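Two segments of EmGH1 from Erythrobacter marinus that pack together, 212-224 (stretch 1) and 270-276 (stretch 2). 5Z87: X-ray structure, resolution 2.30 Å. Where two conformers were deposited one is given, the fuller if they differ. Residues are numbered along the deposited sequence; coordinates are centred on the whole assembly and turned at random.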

ATOM      1  N   VAL A 212       9.541   6.766  27.670  1.00 24.18           N
ATOM      2  CA  VAL A 212      10.592   7.766  27.824  1.00 20.18           C
ATOM      3  C   VAL A 212      10.683   8.194  29.282  1.00 22.59           C
ATOM      4  O   VAL A 212      11.776   8.292  29.851  1.00 22.78           O
ATOM      5  CB  VAL A 212      10.360   8.972  26.888  1.00 23.33           C
ATOM      6  CG1 VAL A 212      11.386  10.085  27.160  1.00 18.36           C
ATOM      7  CG2 VAL A 212      10.437   8.559  25.428  1.00 17.70           C
ATOM      8  N   GLU A 213       9.536   8.411  29.922  0.57 21.13           N
ATOM      9  CA  GLU A 213       9.555   8.845  31.308  0.57 24.74           C
ATOM     10  C   GLU A 213       9.956   7.719  32.258  0.57 26.59           C
ATOM     11  O   GLU A 213      10.398   8.005  33.374  0.57 27.82           O
ATOM     12  CB  GLU A 213       8.196   9.470  31.658  0.57 24.95           C
ATOM     13  CG  GLU A 213       8.023  10.836  30.953  0.57 27.46           C
ATOM     14  CD  GLU A 213       6.669  11.508  31.153  0.57 33.57           C
ATOM     15  OE1 GLU A 213       5.614  10.841  31.009  0.57 31.98           O
ATOM     16  OE2 GLU A 213       6.670  12.731  31.421  0.57 33.96           O
ATOM     17  N   GLY A 214       9.855   6.458  31.833  1.00 29.53           N
ATOM     18  CA  GLY A 214      10.406   5.357  32.602  1.00 25.03           C
ATOM     19  C   GLY A 214      11.907   5.207  32.440  1.00 23.09           C
ATOM     20  O   GLY A 214      12.623   4.978  33.417  1.00 29.31           O
ATOM     21  N   LEU A 215      12.405   5.328  31.208  1.00 21.69           N
ATOM     22  CA  LEU A 215      13.831   5.133  30.967  1.00 21.98           C
ATOM     23  C   LEU A 215      14.662   6.343  31.397  1.00 23.29           C
ATOM     24  O   LEU A 215      15.784   6.183  31.887  1.00 18.08           O
ATOM     25  CB  LEU A 215      14.073   4.820  29.488  1.00 17.93           C
ATOM     26  CG  LEU A 215      13.787   3.387  29.032  1.00 19.90           C
ATOM     27  CD1 LEU A 215      13.805   3.300  27.500  1.00 20.27           C
ATOM     28  CD2 LEU A 215      14.795   2.409  29.641  1.00 16.01           C
ATOM     29  N   GLN A 216      14.139   7.555  31.206  1.00 21.34           N
ATOM     30  CA  GLN A 216      14.871   8.781  31.494  1.00 23.98           C
ATOM     31  C   GLN A 216      14.468   9.429  32.808  1.00 29.00           C
ATOM     32  O   GLN A 216      15.202  10.293  33.299  1.00 24.93           O
ATOM     33  CB  GLN A 216      14.663   9.820  30.379  1.00 19.08           C
ATOM     34  CG  GLN A 216      15.284   9.467  29.032  1.00 17.10           C
ATOM     35  CD  GLN A 216      15.399  10.669  28.089  1.00 22.93           C
ATOM     36  OE1 GLN A 216      16.150  10.632  27.107  1.00 19.24           O
ATOM     37  NE2 GLN A 216      14.656  11.739  28.386  1.00 18.63           N
ATOM     38  N   GLY A 217      13.323   9.055  33.374  1.00 29.78           N
ATOM     39  CA  GLY A 217      12.712   9.827  34.434  1.00 18.03           C
ATOM     40  C   GLY A 217      11.858  10.947  33.876  1.00 24.78           C
ATOM     41  O   GLY A 217      11.887  11.279  32.687  1.00 22.31           O
ATOM     42  N   ALA A 218      11.074  11.543  34.766  1.00 25.69           N
ATOM     43  CA  ALA A 218      10.295  12.711  34.406  1.00 21.13           C
ATOM     44  C   ALA A 218      11.225  13.825  33.918  1.00 25.65           C
ATOM     45  O   ALA A 218      12.346  13.958  34.414  1.00 28.98           O
ATOM     46  CB  ALA A 218       9.482  13.175  35.612  1.00 25.61           C
ATOM     47  N   PRO A 219      10.794  14.629  32.941  1.00 30.42           N
ATOM     48  CA  PRO A 219      11.691  15.647  32.368  1.00 32.04           C
ATOM     49  C   PRO A 219      12.384  16.465  33.452  1.00 28.25           C
ATOM     50  O   PRO A 219      11.744  16.951  34.385  1.00 26.90           O
ATOM     51  CB  PRO A 219      10.752  16.524  31.532  1.00 31.59           C
ATOM     52  CG  PRO A 219       9.517  15.719  31.326  1.00 25.65           C
ATOM     53  CD  PRO A 219       9.404  14.776  32.478  1.00 25.57           C
ATOM     54  N   ALA A 220      13.706  16.601  33.332  1.00 23.76           N
ATOM     55  CA  ALA A 220      14.488  17.352  34.310  1.00 31.64           C
ATOM     56  C   ALA A 220      15.746  17.885  33.640  1.00 31.35           C
ATOM     57  O   ALA A 220      16.121  17.456  32.543  1.00 30.94           O
ATOM     58  CB  ALA A 220      14.844  16.493  35.535  1.00 23.30           C
ATOM     59  N   GLU A 221      16.401  18.839  34.314  1.00 33.06           N
ATOM     60  CA  GLU A 221      17.617  19.419  33.745  1.00 31.52           C
ATOM     61  C   GLU A 221      18.685  18.351  33.558  1.00 24.58           C
ATOM     62  O   GLU A 221      19.344  18.295  32.513  1.00 26.28           O
ATOM     63  CB  GLU A 221      18.134  20.554  34.631  1.00 28.58           C
ATOM     64  CG  GLU A 221      19.416  21.191  34.117  1.00 33.26           C
ATOM     65  CD  GLU A 221      19.974  22.294  35.022  1.00 42.27           C
ATOM     66  OE1 GLU A 221      20.193  22.062  36.236  1.00 45.37           O
ATOM     67  OE2 GLU A 221      20.218  23.398  34.502  1.00 45.41           O
ATOM     68  N   TYR A 222      18.837  17.477  34.551  1.00 29.33           N
ATOM     69  CA  TYR A 222      19.746  16.343  34.525  1.00 25.83           C
ATOM     70  C   TYR A 222      18.955  15.062  34.745  1.00 23.51           C
ATOM     71  O   TYR A 222      17.997  15.049  35.526  1.00 26.24           O
ATOM     72  CB  TYR A 222      20.824  16.467  35.633  1.00 27.56           C
ATOM     73  CG  TYR A 222      21.933  17.442  35.326  1.00 28.77           C
ATOM     74  CD1 TYR A 222      23.099  17.018  34.692  1.00 24.58           C
ATOM     75  CD2 TYR A 222      21.819  18.782  35.667  1.00 32.34           C
ATOM     76  CE1 TYR A 222      24.118  17.902  34.404  1.00 25.57           C
ATOM     77  CE2 TYR A 222      22.838  19.679  35.389  1.00 28.26           C
ATOM     78  CZ  TYR A 222      23.977  19.235  34.758  1.00 31.05           C
ATOM     79  OH  TYR A 222      24.977  20.124  34.473  1.00 28.60           O
ATOM     80  N   LEU A 223      19.378  13.980  34.087  1.00 27.76           N
ATOM     81  CA  LEU A 223      18.804  12.671  34.377  1.00 27.51           C
ATOM     82  C   LEU A 223      19.058  12.308  35.835  1.00 27.26           C
ATOM     83  O   LEU A 223      20.173  12.497  36.335  1.00 29.66           O
ATOM     84  CB  LEU A 223      19.404  11.581  33.487  1.00 22.69           C
ATOM     85  CG  LEU A 223      19.066  11.576  31.999  1.00 25.24           C
ATOM     86  CD1 LEU A 223      19.360  10.195  31.442  1.00 24.68           C
ATOM     87  CD2 LEU A 223      17.619  11.971  31.757  1.00 22.97           C
ATOM     88  N   PRO A 224      18.062  11.783  36.543  1.00 31.37           N
ATOM     89  CA  PRO A 224      18.327  11.202  37.861  1.00 25.53           C
ATOM     90  C   PRO A 224      19.299  10.040  37.739  1.00 30.62           C
ATOM     91  O   PRO A 224      19.605   9.545  36.651  1.00 29.70           O
ATOM     92  CB  PRO A 224      16.947  10.738  38.343  1.00 24.79           C
ATOM     93  CG  PRO A 224      15.965  11.521  37.492  1.00 29.51           C
ATOM     94  CD  PRO A 224      16.645  11.681  36.164  1.00 23.44           C
ATOM     95  N   THR A 270       8.828  16.778  22.667  1.00 21.73           N
ATOM     96  CA  THR A 270       8.426  18.043  23.274  1.00 23.99           C
ATOM     97  C   THR A 270       7.740  17.904  24.626  1.00 24.91           C
ATOM     98  O   THR A 270       7.585  18.912  25.317  1.00 28.66           O
ATOM     99  CB  THR A 270       7.460  18.822  22.372  1.00 24.48           C
ATOM    100  OG1 THR A 270       6.190  18.157  22.360  1.00 25.89           O
ATOM    101  CG2 THR A 270       7.998  18.986  20.943  1.00 18.03           C
ATOM    102  N   GLU A 271       7.278  16.720  25.015  1.00 21.02           N
ATOM    103  CA  GLU A 271       6.610  16.575  26.304  1.00 24.74           C
ATOM    104  C   GLU A 271       7.401  15.721  27.283  1.00 27.26           C
ATOM    105  O   GLU A 271       7.592  16.121  28.430  1.00 29.23           O
ATOM    106  CB  GLU A 271       5.205  15.972  26.136  1.00 22.20           C
ATOM    107  CG  GLU A 271       4.191  16.810  25.372  1.00 26.19           C
ATOM    108  CD  GLU A 271       2.883  16.034  25.117  1.00 35.30           C
ATOM    109  OE1 GLU A 271       2.484  15.220  25.977  1.00 39.84           O
ATOM    110  OE2 GLU A 271       2.261  16.220  24.049  1.00 37.10           O
ATOM    111  N   ALA A 272       7.853  14.537  26.869  1.00 25.14           N
ATOM    112  CA  ALA A 272       8.605  13.668  27.766  1.00 26.08           C
ATOM    113  C   ALA A 272      10.095  13.977  27.785  1.00 26.98           C
ATOM    114  O   ALA A 272      10.792  13.510  28.690  1.00 26.83           O
ATOM    115  CB  ALA A 272       8.398  12.195  27.387  1.00 21.54           C
ATOM    116  N   GLY A 273      10.600  14.729  26.805  1.00 26.82           N
ATOM    117  CA  GLY A 273      11.973  15.194  26.853  1.00 21.63           C
ATOM    118  C   GLY A 273      13.012  14.177  26.449  1.00 23.90           C
ATOM    119  O   GLY A 273      14.127  14.199  26.988  1.00 23.51           O
ATOM    120  N   SER A 274      12.674  13.268  25.531  1.00 21.36           N
ATOM    121  CA  SER A 274      13.661  12.353  24.971  1.00 23.51           C
ATOM    122  C   SER A 274      14.913  13.122  24.558  1.00 17.16           C
ATOM    123  O   SER A 274      14.829  14.161  23.906  1.00 23.87           O
ATOM    124  CB  SER A 274      13.058  11.606  23.768  1.00 19.43           C
ATOM    125  OG  SER A 274      13.996  10.727  23.150  1.00 14.87           O
ATOM    126  N   ILE A 275      16.074  12.612  24.959  1.00 20.45           N
ATOM    127  CA  ILE A 275      17.338  13.279  24.681  1.00 19.29           C
ATOM    128  C   ILE A 275      17.834  12.931  23.282  1.00 18.67           C
ATOM    129  O   ILE A 275      18.469  13.757  22.614  1.00 18.92           O
ATOM    130  CB  ILE A 275      18.367  12.891  25.769  1.00 22.28           C
ATOM    131  CG1 ILE A 275      18.001  13.494  27.121  1.00 24.32           C
ATOM    132  CG2 ILE A 275      19.789  13.309  25.402  1.00 19.26           C
ATOM    133  CD1 ILE A 275      18.870  12.958  28.262  1.00 18.20           C
ATOM    134  N   GLY A 276      17.579  11.706  22.821  1.00 14.57           N
ATOM    135  CA  GLY A 276      18.039  11.253  21.531  1.00 18.77           C
ATOM    136  C   GLY A 276      16.890  10.884  20.599  1.00 20.51           C
ATOM    137  O   GLY A 276      15.724  10.765  21.006  1.00 21.52           O
TER
HETATM  138  O   HOH W   1       5.176  15.453  30.742  1.00 47.07           O
HETATM  139  O   HOH W   2      12.770  12.882  30.425  1.00 21.93           O

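The contact is organised around the side-chain amide of Gln216, which both donates to and accepts from the backbone of the second stretch. Its NE2 donates to Gly273 O at 2.9 Å, and its OE1 accepts from Ile275 N, also at 2.9 Å; the N-H...O angles of 158° and 154° are both favourable. Because the carbonyl and the amide lie on either side of Ser274, one glutamine side chain satisfies two backbone groups of a segment that has no regular helix or strand here. The m, t conformation of Gln216, whose CA-to-CB bond points toward the second stretch, carries the amide to this position.

Water 2 extends the network. It accepts from Gln216 NE2 (3.0 Å) and donates to Gly217 O (2.9 Å) and Ala272 O (2.7 Å), linking the backbones of the two stretches where the direct distance from Gln216 NE2 to Ala272 O is 4.3 Å. Water 1 forms a more tenuous bridge, donating to Glu213 OE2 at 3.2 Å and weakly to Glu271 O at 3.4 Å.

Apolar contacts accompany these bonds. Ala272 has the largest area covered by the opposing stretch; its CB lies 3.7 Å from Val212 CG1 and 3.8 Å from Glu213 CG, so the aliphatic part of the glutamate contributes to packing while its carboxylate reaches water. Val212 CG1 also approaches Ser274 N at 3.8 Å. Farther along, Leu223 CD2 meets Ile275 CD1 at 3.8 Å, the leucine bringing its end nearer although its CA-to-CB bond points sideways.

At a more exposed position, Pro219 CG rests 3.5 Å from Glu271 O. Gly273 adopts positive phi, which favours glycine, and an ideal CB there would point toward the first stretch, 3.7 Å from Pro219 CB.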